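Local coordinates for BRO1 protein (Saccharomyces cerevisiae, PDB 1ZB1) that recruits the deubiquitinase DOA4 to endosomes and takes part in sorting cargo into the intralumenal vesicles of multivesicular bodies, here represented by its Bro1 domain, at residues Thr18-Trp23 with Glu51-Arg56; Lys154-Phe159 with Asp342-Pro347; Val248-His253 with Ile288-Phe293; Glu275-Leu280 with Glu327-Val332. All coordinates share one frame; numbering follows the deposited sequence.

Contact 1 (Thr18-Trp23 with Glu51-Arg56); sequences TEKLDW and ELDHLR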
loop_
_atom_site.group_PDB
_atom_site.type_symbol
_atom_site.label_atom_id
_atom_site.label_comp_id
_atom_site.label_asym_id
_atom_site.label_seq_id
_atom_site.Cartn_x
_atom_site.Cartn_y
_atom_site.Cartn_z
ATOM N N THR A 18 -19.949 4.447 -3.291
ATOM C CA THR A 18 -21.034 3.484 -3.469
ATOM C C THR A 18 -22.370 4.176 -3.262
ATOM O O THR A 18 -22.450 5.209 -2.597
ATOM C CB THR A 18 -20.941 2.323 -2.453
ATOM O OG1 THR A 18 -21.978 1.369 -2.714
ATOM C CG2 THR A 18 -21.117 2.849 -1.011
ATOM N N GLU A 19 -23.427 3.610 -3.826
ATOM C CA GLU A 19 -24.746 4.194 -3.650
ATOM C C GLU A 19 -25.377 3.642 -2.382
ATOM O O GLU A 19 -25.111 2.506 -1.990
ATOM C CB GLU A 19 -25.642 3.886 -4.856
ATOM C CG GLU A 19 -25.192 4.607 -6.116
ATOM C CD GLU A 19 -26.219 4.571 -7.224
ATOM O OE1 GLU A 19 -26.014 5.290 -8.227
ATOM O OE2 GLU A 19 -27.223 3.830 -7.096
ATOM N N LYS A 20 -26.196 4.460 -1.729
ATOM C CA LYS A 20 -26.873 4.028 -0.518
ATOM C C LYS A 20 -27.702 2.783 -0.842
ATOM O O LYS A 20 -28.479 2.773 -1.794
ATOM C CB LYS A 20 -27.760 5.163 0.004
ATOM C CG LYS A 20 -28.915 4.731 0.896
ATOM C CD LYS A 20 -28.462 3.987 2.135
ATOM C CE LYS A 20 -29.684 3.552 2.950
ATOM N NZ LYS A 20 -29.345 2.699 4.109
ATOM N N LEU A 21 -27.512 1.728 -0.061
ATOM C CA LEU A 21 -28.241 0.479 -0.263
ATOM C C LEU A 21 -29.212 0.296 0.903
ATOM O O LEU A 21 -28.837 0.483 2.060
ATOM C CB LEU A 21 -27.256 -0.689 -0.299
ATOM C CG LEU A 21 -27.749 -2.097 -0.634
ATOM C CD1 LEU A 21 -27.952 -2.226 -2.142
ATOM C CD2 LEU A 21 -26.709 -3.116 -0.172
ATOM N N ASP A 22 -30.454 -0.067 0.611
ATOM C CA ASP A 22 -31.430 -0.265 1.682
ATOM C C ASP A 22 -31.537 -1.741 2.044
ATOM O O ASP A 22 -32.302 -2.484 1.428
ATOM C CB ASP A 22 -32.804 0.274 1.261
ATOM C CG ASP A 22 -33.825 0.215 2.389
ATOM O OD1 ASP A 22 -34.899 0.837 2.259
ATOM O OD2 ASP A 22 -33.557 -0.455 3.407
ATOM N N TRP A 23 -30.765 -2.166 3.046
ATOM C CA TRP A 23 -30.791 -3.559 3.476
ATOM C C TRP A 23 -32.161 -3.956 4.035
ATOM O O TRP A 23 -32.586 -5.093 3.866
ATOM C CB TRP A 23 -29.713 -3.831 4.536
ATOM C CG TRP A 23 -28.409 -4.358 3.981
ATOM C CD1 TRP A 23 -27.232 -3.676 3.861
ATOM C CD2 TRP A 23 -28.156 -5.682 3.494
ATOM N NE1 TRP A 23 -26.255 -4.497 3.334
ATOM C CE2 TRP A 23 -26.796 -5.732 3.099
ATOM C CE3 TRP A 23 -28.944 -6.833 3.356
ATOM C CZ2 TRP A 23 -26.208 -6.890 2.574
ATOM C CZ3 TRP A 23 -28.354 -7.988 2.832
ATOM C CH2 TRP A 23 -27.000 -8.002 2.450
ATOM N N GLU A 51 -29.657 -2.321 12.255
ATOM C CA GLU A 51 -28.277 -2.040 12.642
ATOM C C GLU A 51 -27.318 -2.285 11.472
ATOM O O GLU A 51 -26.364 -1.531 11.271
ATOM C CB GLU A 51 -27.886 -2.895 13.853
ATOM C CG GLU A 51 -28.217 -2.229 15.195
ATOM C CD GLU A 51 -28.357 -3.214 16.344
ATOM O OE1 GLU A 51 -27.602 -4.209 16.385
ATOM O OE2 GLU A 51 -29.221 -2.984 17.219
ATOM N N LEU A 52 -27.584 -3.338 10.706
ATOM C CA LEU A 52 -26.770 -3.675 9.544
ATOM C C LEU A 52 -26.851 -2.572 8.492
ATOM O O LEU A 52 -25.839 -2.180 7.922
ATOM C CB LEU A 52 -27.248 -4.984 8.920
ATOM C CG LEU A 52 -26.707 -5.292 7.514
ATOM C CD1 LEU A 52 -25.219 -5.675 7.593
ATOM C CD2 LEU A 52 -27.511 -6.430 6.901
ATOM N N ASP A 53 -28.063 -2.092 8.219
ATOM C CA ASP A 53 -28.250 -1.038 7.226
ATOM C C ASP A 53 -27.452 0.196 7.646
ATOM O O ASP A 53 -26.854 0.887 6.816
ATOM C CB ASP A 53 -29.735 -0.683 7.105
ATOM C CG ASP A 53 -30.018 0.268 5.958
ATOM O OD1 ASP A 53 -29.821 -0.134 4.790
ATOM O OD2 ASP A 53 -30.433 1.417 6.222
ATOM N N HIS A 54 -27.448 0.464 8.944
ATOM C CA HIS A 54 -26.720 1.609 9.484
ATOM C C HIS A 54 -25.201 1.388 9.378
ATOM O O HIS A 54 -24.445 2.302 9.038
ATOM C CB HIS A 54 -27.105 1.817 10.949
ATOM C CG HIS A 54 -26.770 3.179 11.472
ATOM N ND1 HIS A 54 -26.497 3.421 12.800
ATOM C CD2 HIS A 54 -26.688 4.377 10.846
ATOM C CE1 HIS A 54 -26.259 4.710 12.971
ATOM N NE2 HIS A 54 -26.368 5.312 11.801
ATOM N N LEU A 55 -24.762 0.165 9.669
ATOM C CA LEU A 55 -23.344 -0.176 9.611
ATOM C C LEU A 55 -22.767 0.094 8.221
ATOM O O LEU A 55 -21.698 0.690 8.101
ATOM C CB LEU A 55 -23.139 -1.647 9.985
ATOM C CG LEU A 55 -21.727 -2.214 9.823
ATOM C CD1 LEU A 55 -20.757 -1.472 10.743
ATOM C CD2 LEU A 55 -21.735 -3.719 10.141
ATOM N N ARG A 56 -23.476 -0.327 7.173
ATOM C CA ARG A 56 -22.988 -0.102 5.810
ATOM C C ARG A 56 -22.906 1.388 5.508
ATOM O O ARG A 56 -21.973 1.850 4.848
ATOM C CB ARG A 56 -23.889 -0.780 4.769
ATOM C CG ARG A 56 -23.379 -0.608 3.311
ATOM C CD ARG A 56 -24.296 -1.301 2.287
ATOM N NE ARG A 56 -23.644 -1.513 0.992
ATOM C CZ ARG A 56 -23.481 -0.585 0.052
ATOM N NH1 ARG A 56 -23.924 0.653 0.236
ATOM N NH2 ARG A 56 -22.865 -0.899 -1.081
HETATM O O HOH W 1 -25.596 1.850 2.181
HETATM O O HOH W 2 -27.121 0.364 4.149
HETATM O O HOH W 3 -33.407 1.546 5.815
#
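Charge pairing and hydrogen bonds grip the loop Thr-18 to Trp-23 against helix 46-58. Lys-20, its chain bent at chi2 (59°), crosses Asp-53 at about a right angle and forms a salt bridge, NZ to OD2 2.7 Å; a weak bond runs to OD1, and NZ also donates to Leu-21 O. The same carboxylate takes the backbone N of Trp-23 on OD1 at 2.8 Å, met from above the carboxylate plane. Asp-53 thus holds both a lysine and the first turn of helix 23-34, which Asp-22 opens as N-cap through Lys-25 N. Arg-56, extended from CG to NE, meets Thr-18 tip to tip: NH2 donates to OG1 at 2.9 Å, nearly in the guanidinium plane, while NH1 reaches Glu-19 O at 3.1 Å on a more bent path. Thr-18 OG1 is also hydrogen-bonded to Thr-98 O, so the hydroxyl joins loop, strand and helix. Arg-56 NE forms a salt bridge to Glu-121, and Trp-23 NE1 donates to Tyr-75 OH. This is a join inside the Bro1 domain, tying a lead-in loop, which also pairs with strand 97-100, to the helical part of the fold. Among apolar contacts, Leu-52 CD2 sits over one face of the Trp-23 indole, 3.7 Å from the centroid of the five-membered ring, a CH-pi contact; Leu-21 CD2 lies over the opposite face. Leu-21 CB lies over one face of the Arg-56 guanidinium. One water accepts from Leu-21 N and Arg-56 NH1; another donates to Asp-22 OD2 and Asp-53 OD2 and may ease repulsion between these carboxylates.

Contact 2 (Lys154-Phe159 with Asp342-Pro347); sequences KAFSCF and DAIKSP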
loop_
_atom_site.group_PDB
_atom_site.type_symbol
_atom_site.label_atom_id
_atom_site.label_comp_id
_atom_site.label_asym_id
_atom_site.label_seq_id
_atom_site.Cartn_x
_atom_site.Cartn_y
_atom_site.Cartn_z
ATOM N N LYS A 154 -0.160 -3.436 6.663
ATOM C CA LYS A 154 -1.478 -4.058 6.557
ATOM C C LYS A 154 -2.118 -3.736 5.202
ATOM O O LYS A 154 -2.778 -4.592 4.600
ATOM C CB LYS A 154 -2.387 -3.605 7.710
ATOM C CG LYS A 154 -2.012 -4.222 9.051
ATOM C CD LYS A 154 -2.901 -3.722 10.173
ATOM C CE LYS A 154 -2.559 -4.399 11.488
ATOM N NZ LYS A 154 -3.378 -3.855 12.614
ATOM N N ALA A 155 -1.926 -2.514 4.713
ATOM C CA ALA A 155 -2.490 -2.146 3.410
ATOM C C ALA A 155 -1.923 -3.111 2.371
ATOM O O ALA A 155 -2.657 -3.643 1.539
ATOM C CB ALA A 155 -2.124 -0.703 3.050
ATOM N N PHE A 156 -0.610 -3.333 2.443
ATOM C CA PHE A 156 0.098 -4.242 1.543
ATOM C C PHE A 156 -0.592 -5.607 1.551
ATOM O O PHE A 156 -0.908 -6.164 0.498
ATOM C CB PHE A 156 1.569 -4.339 2.001
ATOM C CG PHE A 156 2.364 -5.463 1.371
ATOM C CD1 PHE A 156 2.209 -5.805 0.029
ATOM C CD2 PHE A 156 3.323 -6.142 2.126
ATOM C CE1 PHE A 156 2.996 -6.806 -0.551
ATOM C CE2 PHE A 156 4.121 -7.144 1.557
ATOM C CZ PHE A 156 3.953 -7.475 0.216
ATOM N N SER A 157 -0.842 -6.132 2.744
ATOM C CA SER A 157 -1.498 -7.422 2.889
ATOM C C SER A 157 -2.895 -7.462 2.240
ATOM O O SER A 157 -3.246 -8.439 1.579
ATOM C CB SER A 157 -1.593 -7.776 4.378
ATOM O OG SER A 157 -2.239 -9.018 4.565
ATOM N N CYS A 158 -3.691 -6.411 2.432
ATOM C CA CYS A 158 -5.032 -6.357 1.850
ATOM C C CYS A 158 -5.030 -6.330 0.314
ATOM O O CYS A 158 -5.801 -7.057 -0.321
ATOM C CB CYS A 158 -5.795 -5.137 2.383
ATOM S SG CYS A 158 -6.138 -5.194 4.167
ATOM N N PHE A 159 -4.188 -5.491 -0.283
ATOM C CA PHE A 159 -4.114 -5.412 -1.748
ATOM C C PHE A 159 -3.601 -6.711 -2.365
ATOM O O PHE A 159 -4.014 -7.099 -3.464
ATOM C CB PHE A 159 -3.215 -4.256 -2.184
ATOM C CG PHE A 159 -3.867 -2.905 -2.065
ATOM C CD1 PHE A 159 -5.097 -2.658 -2.682
ATOM C CD2 PHE A 159 -3.239 -1.870 -1.373
ATOM C CE1 PHE A 159 -5.694 -1.399 -2.619
ATOM C CE2 PHE A 159 -3.829 -0.601 -1.304
ATOM C CZ PHE A 159 -5.062 -0.367 -1.931
ATOM N N ASP A 342 15.000 -6.850 3.227
ATOM C CA ASP A 342 13.576 -6.493 3.274
ATOM C C ASP A 342 13.107 -6.610 4.729
ATOM O O ASP A 342 13.056 -7.711 5.273
ATOM C CB ASP A 342 12.778 -7.469 2.405
ATOM C CG ASP A 342 11.345 -7.017 2.163
ATOM O OD1 ASP A 342 10.789 -6.268 2.992
ATOM O OD2 ASP A 342 10.774 -7.428 1.136
ATOM N N ALA A 343 12.750 -5.489 5.350
ATOM C CA ALA A 343 12.324 -5.494 6.751
ATOM C C ALA A 343 10.814 -5.607 6.997
ATOM O O ALA A 343 10.375 -5.624 8.147
ATOM C CB ALA A 343 12.852 -4.244 7.448
ATOM N N ILE A 344 10.026 -5.687 5.932
ATOM C CA ILE A 344 8.577 -5.758 6.080
ATOM C C ILE A 344 7.998 -7.165 5.960
ATOM O O ILE A 344 8.085 -7.805 4.911
ATOM C CB ILE A 344 7.868 -4.816 5.055
ATOM C CG1 ILE A 344 8.071 -3.352 5.457
ATOM C CG2 ILE A 344 6.368 -5.098 5.015
ATOM C CD1 ILE A 344 9.490 -2.904 5.483
ATOM N N LYS A 345 7.405 -7.634 7.050
ATOM C CA LYS A 345 6.784 -8.952 7.090
ATOM C C LYS A 345 5.276 -8.740 7.142
ATOM O O LYS A 345 4.737 -8.329 8.169
ATOM C CB LYS A 345 7.245 -9.718 8.333
ATOM C CG LYS A 345 8.751 -9.937 8.416
ATOM C CD LYS A 345 9.129 -10.679 9.693
ATOM C CE LYS A 345 10.634 -10.900 9.791
ATOM N NZ LYS A 345 10.999 -11.670 11.017
ATOM N N SER A 346 4.595 -9.022 6.038
ATOM C CA SER A 346 3.155 -8.821 5.984
ATOM C C SER A 346 2.352 -9.979 6.560
ATOM O O SER A 346 2.627 -11.147 6.281
ATOM C CB SER A 346 2.703 -8.574 4.546
ATOM O OG SER A 346 2.700 -9.779 3.801
ATOM N N PRO A 347 1.344 -9.660 7.381
ATOM C CA PRO A 347 0.486 -10.671 7.997
ATOM C C PRO A 347 -0.529 -11.083 6.936
ATOM O O PRO A 347 -0.617 -10.445 5.890
ATOM C CB PRO A 347 -0.147 -9.907 9.148
ATOM C CG PRO A 347 -0.348 -8.554 8.546
ATOM C CD PRO A 347 0.962 -8.307 7.826
#
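Helix 146-165 of the Bro1 domain is met here by an irregular connection, Asp-342 to Pro-347, part of the long link between helices 303-322 and 349-371. The two backbones come nearest at Ser-157 and Ser-346, whose CA atoms are 5.8 Å apart. From the helix, Phe-156 gives the aromatic contact. Its CB points toward the connection, and CG stands anti to the backbone N (chi1 167°), so the ring reaches outward from the helix. On the ring's CD2 side the fit is close: CD2 lies 3.5 Å from Ser-346 CB, and CE2, one atom further out, touches that same CB at 3.6 Å and then Ser-346 OG at 3.7 Å. Ser-346 presents OG there because chi1 of 75° puts it between its own backbone N and carbonyl carbon. Ile-344 CG2 approaches Phe-156 CD2 more loosely, at 4.3 Å. The ring also stacks on His-187 of helix 176-198, so Phe-156 lies among two helices and the connection. That histidine donates from NE2 to Asp-342 OD1, and OD1 also accepts from the backbone N of Ile-344 with its anti lone pair, making an Asx turn at the start of the connection. Further along, Ile-352 of helix 349-371 touches both Ser-157 and Pro-347, placing the helix that follows beside the same packing site. The polar link across the contact belongs to Ser-157: its OG, anti to the backbone N (chi1 179°), donates to the carbonyl O of Pro-347 at 2.5 Å, from above the carbonyl plane.

Contact 3 (Val248-His253 with Ile288-Phe293); sequences VTCKLH and ISSLPF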
loop_
_atom_site.group_PDB
_atom_site.type_symbol
_atom_site.label_atom_id
_atom_site.label_comp_id
_atom_site.label_asym_id
_atom_site.label_seq_id
_atom_site.Cartn_x
_atom_site.Cartn_y
_atom_site.Cartn_z
ATOM N N VAL A 248 8.316 7.520 -8.499
ATOM C CA VAL A 248 8.772 6.155 -8.287
ATOM C C VAL A 248 10.166 6.011 -8.902
ATOM O O VAL A 248 11.071 5.417 -8.307
ATOM C CB VAL A 248 7.793 5.141 -8.940
ATOM C CG1 VAL A 248 8.450 3.772 -9.057
ATOM C CG2 VAL A 248 6.521 5.038 -8.098
ATOM N N THR A 249 10.341 6.570 -10.094
ATOM C CA THR A 249 11.628 6.503 -10.776
ATOM C C THR A 249 12.703 7.258 -9.992
ATOM O O THR A 249 13.835 6.796 -9.875
ATOM C CB THR A 249 11.530 7.087 -12.202
ATOM O OG1 THR A 249 10.608 6.301 -12.970
ATOM C CG2 THR A 249 12.895 7.069 -12.882
ATOM N N CYS A 250 12.345 8.412 -9.452
ATOM C CA CYS A 250 13.295 9.198 -8.681
ATOM C C CYS A 250 13.749 8.395 -7.455
ATOM O O CYS A 250 14.951 8.250 -7.197
ATOM C CB CYS A 250 12.650 10.510 -8.238
ATOM S SG CYS A 250 13.778 11.639 -7.387
ATOM N N LYS A 251 12.780 7.862 -6.714
ATOM C CA LYS A 251 13.078 7.081 -5.519
ATOM C C LYS A 251 13.971 5.870 -5.782
ATOM O O LYS A 251 14.888 5.596 -5.003
ATOM C CB LYS A 251 11.779 6.635 -4.824
ATOM C CG LYS A 251 11.025 7.771 -4.123
ATOM C CD LYS A 251 9.865 7.258 -3.264
ATOM C CE LYS A 251 9.224 8.390 -2.452
ATOM N NZ LYS A 251 8.060 7.936 -1.630
ATOM N N LEU A 252 13.734 5.153 -6.875
ATOM C CA LEU A 252 14.560 3.982 -7.151
ATOM C C LEU A 252 16.033 4.360 -7.324
ATOM O O LEU A 252 16.910 3.694 -6.775
ATOM C CB LEU A 252 14.034 3.222 -8.372
ATOM C CG LEU A 252 14.406 3.563 -9.808
ATOM C CD1 LEU A 252 15.816 3.071 -10.117
ATOM C CD2 LEU A 252 13.409 2.870 -10.741
ATOM N N HIS A 253 16.313 5.427 -8.070
ATOM C CA HIS A 253 17.697 5.860 -8.245
ATOM C C HIS A 253 18.238 6.465 -6.951
ATOM O O HIS A 253 19.378 6.213 -6.572
ATOM C CB HIS A 253 17.816 6.901 -9.364
ATOM C CG HIS A 253 17.609 6.342 -10.734
ATOM N ND1 HIS A 253 18.427 5.373 -11.272
ATOM C CD2 HIS A 253 16.677 6.616 -11.676
ATOM C CE1 HIS A 253 18.007 5.072 -12.488
ATOM N NE2 HIS A 253 16.947 5.813 -12.758
ATOM N N ILE A 288 22.702 11.500 -9.661
ATOM C CA ILE A 288 22.506 12.335 -10.842
ATOM C C ILE A 288 21.367 11.763 -11.694
ATOM O O ILE A 288 20.544 12.509 -12.221
ATOM C CB ILE A 288 23.803 12.439 -11.683
ATOM C CG1 ILE A 288 24.851 13.247 -10.913
ATOM C CG2 ILE A 288 23.514 13.123 -13.020
ATOM C CD1 ILE A 288 26.238 13.232 -11.538
ATOM N N SER A 289 21.313 10.438 -11.810
ATOM C CA SER A 289 20.262 9.776 -12.582
ATOM C C SER A 289 18.852 10.092 -12.063
ATOM O O SER A 289 17.889 10.086 -12.830
ATOM C CB SER A 289 20.457 8.255 -12.564
ATOM O OG SER A 289 21.548 7.849 -13.366
ATOM N N SER A 290 18.735 10.371 -10.767
ATOM C CA SER A 290 17.437 10.652 -10.158
ATOM C C SER A 290 16.952 12.081 -10.355
ATOM O O SER A 290 15.750 12.351 -10.299
ATOM C CB SER A 290 17.489 10.382 -8.654
ATOM O OG SER A 290 18.147 11.443 -7.975
ATOM N N LEU A 291 17.899 12.985 -10.575
ATOM C CA LEU A 291 17.613 14.403 -10.727
ATOM C C LEU A 291 16.518 14.789 -11.717
ATOM O O LEU A 291 15.660 15.611 -11.403
ATOM C CB LEU A 291 18.914 15.142 -11.054
ATOM C CG LEU A 291 19.965 15.009 -9.946
ATOM C CD1 LEU A 291 21.251 15.715 -10.356
ATOM C CD2 LEU A 291 19.418 15.600 -8.650
ATOM N N PRO A 292 16.526 14.206 -12.922
ATOM C CA PRO A 292 15.482 14.565 -13.891
ATOM C C PRO A 292 14.065 14.178 -13.439
ATOM O O PRO A 292 13.082 14.622 -14.031
ATOM C CB PRO A 292 15.901 13.807 -15.154
ATOM C CG PRO A 292 17.381 13.670 -15.002
ATOM C CD PRO A 292 17.522 13.315 -13.537
ATOM N N PHE A 293 13.958 13.363 -12.390
ATOM C CA PHE A 293 12.646 12.928 -11.909
ATOM C C PHE A 293 12.286 13.445 -10.519
ATOM O O PHE A 293 11.294 13.010 -9.933
ATOM C CB PHE A 293 12.573 11.400 -11.891
ATOM C CG PHE A 293 13.019 10.751 -13.165
ATOM C CD1 PHE A 293 14.340 10.346 -13.328
ATOM C CD2 PHE A 293 12.116 10.532 -14.202
ATOM C CE1 PHE A 293 14.757 9.727 -14.507
ATOM C CE2 PHE A 293 12.521 9.914 -15.385
ATOM C CZ PHE A 293 13.845 9.511 -15.539
#
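Thr-249 CG2 rests almost squarely on the ring of Phe-293, 3.4 Å from its centroid and 5° off the normal, a CH-pi contact in which the methyl is nearly equidistant from all six ring carbons. A second such contact lies one turn along: Ser-289 CB sits over a face of the His-253 imidazole, 3.9 Å from the ring centroid. Between them the backbones draw close, Cys-250 and Ser-290 having CA atoms 4.6 Å apart. Cys-250 CB touches Phe-293 O at 3.3 Å and Phe-293 CB at 3.8 Å, while His-253 CB meets Ser-290 CB at 3.6 Å.

Torsions and outer bonds set these groups. In Thr-249, chi1 of -62° sets OG1 beside the backbone N and so CG2 anti to it, which turns the methyl to the phenylalanine and OG1 to His-226 ND1 and the carbonyl of Lys-245. The imidazole is sandwiched, with Leu-252 CD1 over its other face, and its ND1 is hydrogen-bonded to Gln-286 OE1. Ser-290 CB faces the neighbouring helix, while OG turns back to Leu-287 O. Phe-293 is positioned by the short 3-10 segment before it, where its N donates to Ser-290 O. Phe-303 of helix 303-322 packs on both Cys-250 and Ser-290. With small residues at their closest approach, the consecutive antiparallel helices 242-269 and 275-290 pack as a helical hairpin of the helical Bro1 domain.

Contact 4 (Glu275-Leu280 with Glu327-Val332); sequences EAIAFL and ESVPAV
Ala-278 marks the tight part of this contact, where the first turns of helix 275-290 meet the loop Glu-327 to Val-332. Its CB points toward the loop and touches Val-329 CG1 at 3.7 Å, Pro-330 O at 3.8 Å and Pro-330 CD at 4.0 Å, so one methyl fits against a valine branch and the CD atom of a proline. Val-329 supplies that branch because CG1 stands anti to the backbone N (chi1 179°); CG1 also comes to 3.9 Å of Ala-278 CA. Ala-278 is buried; Val-333, further along the loop, also touches it.

Away from this point the fit slackens. Ile-277 CG2 comes only to 4.5 Å of Val-329 CG1, its side chain resting also on Leu-317 of helix 303-322. At the helix start Pro-330 CD lies 4.2 Å from Glu-275 CA, but Glu-275 starts away from the loop, and its OE1 forms a salt bridge with Arg-272 just before the helix. All six loop residues, Glu-327 to Val-332, are exposed, and this is a surface contact far from the centre of the domain, on the outside of the helical Bro1 fold. No hydrogen bond or salt bridge crosses between the segments. The loop is held here by van der Waals contact of small apolar groups, which gives shape fit but no directional bond between the segments.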
loop_
_atom_site.group_PDB
_atom_site.type_symbol
_atom_site.label_atom_id
_atom_site.label_comp_id
_atom_site.label_asym_id
_atom_site.label_seq_id
_atom_site.Cartn_x
_atom_site.Cartn_y
_atom_site.Cartn_z
ATOM N N GLU A 275 38.458 1.434 -3.035
ATOM C CA GLU A 275 37.353 0.529 -3.297
ATOM C C GLU A 275 36.131 1.339 -2.879
ATOM O O GLU A 275 35.084 1.302 -3.527
ATOM C CB GLU A 275 37.484 -0.734 -2.443
ATOM C CG GLU A 275 36.459 -1.805 -2.757
ATOM C CD GLU A 275 36.790 -3.136 -2.105
ATOM O OE1 GLU A 275 36.856 -3.194 -0.860
ATOM O OE2 GLU A 275 36.989 -4.126 -2.842
ATOM N N ALA A 276 36.300 2.093 -1.796
ATOM C CA ALA A 276 35.252 2.951 -1.263
ATOM C C ALA A 276 35.022 4.099 -2.239
ATOM O O ALA A 276 33.887 4.512 -2.476
ATOM C CB ALA A 276 35.667 3.498 0.095
ATOM N N ILE A 277 36.113 4.615 -2.795
ATOM C CA ILE A 277 36.039 5.708 -3.757
ATOM C C ILE A 277 35.234 5.259 -4.974
ATOM O O ILE A 277 34.489 6.040 -5.562
ATOM C CB ILE A 277 37.460 6.146 -4.201
ATOM C CG1 ILE A 277 38.193 6.775 -3.014
ATOM C CG2 ILE A 277 37.376 7.122 -5.370
ATOM C CD1 ILE A 277 39.648 7.093 -3.285
ATOM N N ALA A 278 35.383 3.990 -5.342
ATOM C CA ALA A 278 34.664 3.440 -6.481
ATOM C C ALA A 278 33.157 3.430 -6.211
ATOM O O ALA A 278 32.357 3.670 -7.116
ATOM C CB ALA A 278 35.160 2.026 -6.776
ATOM N N PHE A 279 32.774 3.158 -4.965
ATOM C CA PHE A 279 31.363 3.129 -4.601
ATOM C C PHE A 279 30.773 4.520 -4.431
ATOM O O PHE A 279 29.582 4.721 -4.665
ATOM C CB PHE A 279 31.153 2.297 -3.334
ATOM C CG PHE A 279 30.901 0.849 -3.613
ATOM C CD1 PHE A 279 29.640 0.419 -4.019
ATOM C CD2 PHE A 279 31.930 -0.082 -3.523
ATOM C CE1 PHE A 279 29.405 -0.921 -4.333
ATOM C CE2 PHE A 279 31.710 -1.423 -3.835
ATOM C CZ PHE A 279 30.443 -1.844 -4.242
ATOM N N LEU A 280 31.595 5.481 -4.024
ATOM C CA LEU A 280 31.108 6.851 -3.879
ATOM C C LEU A 280 30.897 7.378 -5.293
ATOM O O LEU A 280 30.021 8.206 -5.548
ATOM C CB LEU A 280 32.131 7.710 -3.134
ATOM C CG LEU A 280 32.053 7.676 -1.605
ATOM C CD1 LEU A 280 30.830 8.445 -1.142
ATOM C CD2 LEU A 280 31.996 6.241 -1.115
ATOM N N GLU A 327 46.193 3.079 -3.937
ATOM C CA GLU A 327 45.363 1.905 -4.182
ATOM C C GLU A 327 44.558 2.109 -5.458
ATOM O O GLU A 327 44.114 3.218 -5.752
ATOM C CB GLU A 327 44.406 1.666 -3.014
ATOM C CG GLU A 327 45.086 1.301 -1.708
ATOM C CD GLU A 327 44.092 1.015 -0.600
ATOM O OE1 GLU A 327 43.257 0.102 -0.773
ATOM O OE2 GLU A 327 44.144 1.701 0.443
ATOM N N SER A 328 44.374 1.034 -6.215
ATOM C CA SER A 328 43.620 1.113 -7.457
ATOM C C SER A 328 42.134 1.305 -7.170
ATOM O O SER A 328 41.664 1.051 -6.059
ATOM C CB SER A 328 43.829 -0.154 -8.288
ATOM O OG SER A 328 43.417 -1.306 -7.576
ATOM N N VAL A 329 41.405 1.760 -8.181
ATOM C CA VAL A 329 39.973 1.989 -8.058
ATOM C C VAL A 329 39.242 1.147 -9.096
ATOM O O VAL A 329 39.313 1.425 -10.293
ATOM C CB VAL A 329 39.630 3.478 -8.283
ATOM C CG1 VAL A 329 38.129 3.691 -8.178
ATOM C CG2 VAL A 329 40.362 4.337 -7.264
ATOM N N PRO A 330 38.533 0.098 -8.650
ATOM C CA PRO A 330 37.794 -0.776 -9.566
ATOM C C PRO A 330 36.981 0.014 -10.592
ATOM O O PRO A 330 36.345 1.016 -10.256
ATOM C CB PRO A 330 36.911 -1.585 -8.622
ATOM C CG PRO A 330 37.780 -1.725 -7.414
ATOM C CD PRO A 330 38.340 -0.327 -7.251
ATOM N N ALA A 331 37.015 -0.438 -11.843
ATOM C CA ALA A 331 36.282 0.220 -12.920
ATOM C C ALA A 331 34.799 0.292 -12.574
ATOM O O ALA A 331 34.247 1.373 -12.362
ATOM C CB ALA A 331 36.479 -0.541 -14.227
ATOM N N VAL A 332 34.160 -0.872 -12.522
ATOM C CA VAL A 332 32.745 -0.958 -12.193
ATOM C C VAL A 332 32.576 -1.851 -10.970
ATOM O O VAL A 332 32.734 -3.069 -11.051
ATOM C CB VAL A 332 31.930 -1.547 -13.366
ATOM C CG1 VAL A 332 30.455 -1.617 -12.992
ATOM C CG2 VAL A 332 32.122 -0.694 -14.611
#

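How the contacts relate
The four contacts lie in a single elongated, largely helical Bro1 domain. Contact 1 comes first along the chain, joining the loop before helix 23-34 to helix 46-58. Contact 2, near the centre of the chain, closes a long loop between helix 146-165 and the connection before helix 349-371; contacts 3 and 4 are nested within it. These two share helix 275-290, one at its end and the other at its start, with centres about 23 Å apart, and their segments cross along the chain. Contacts 1 and 4 lie on opposite sides of the chain's centre, their centres about 64 Å apart, so the contacts are spread along the domain rather than clustered at one site.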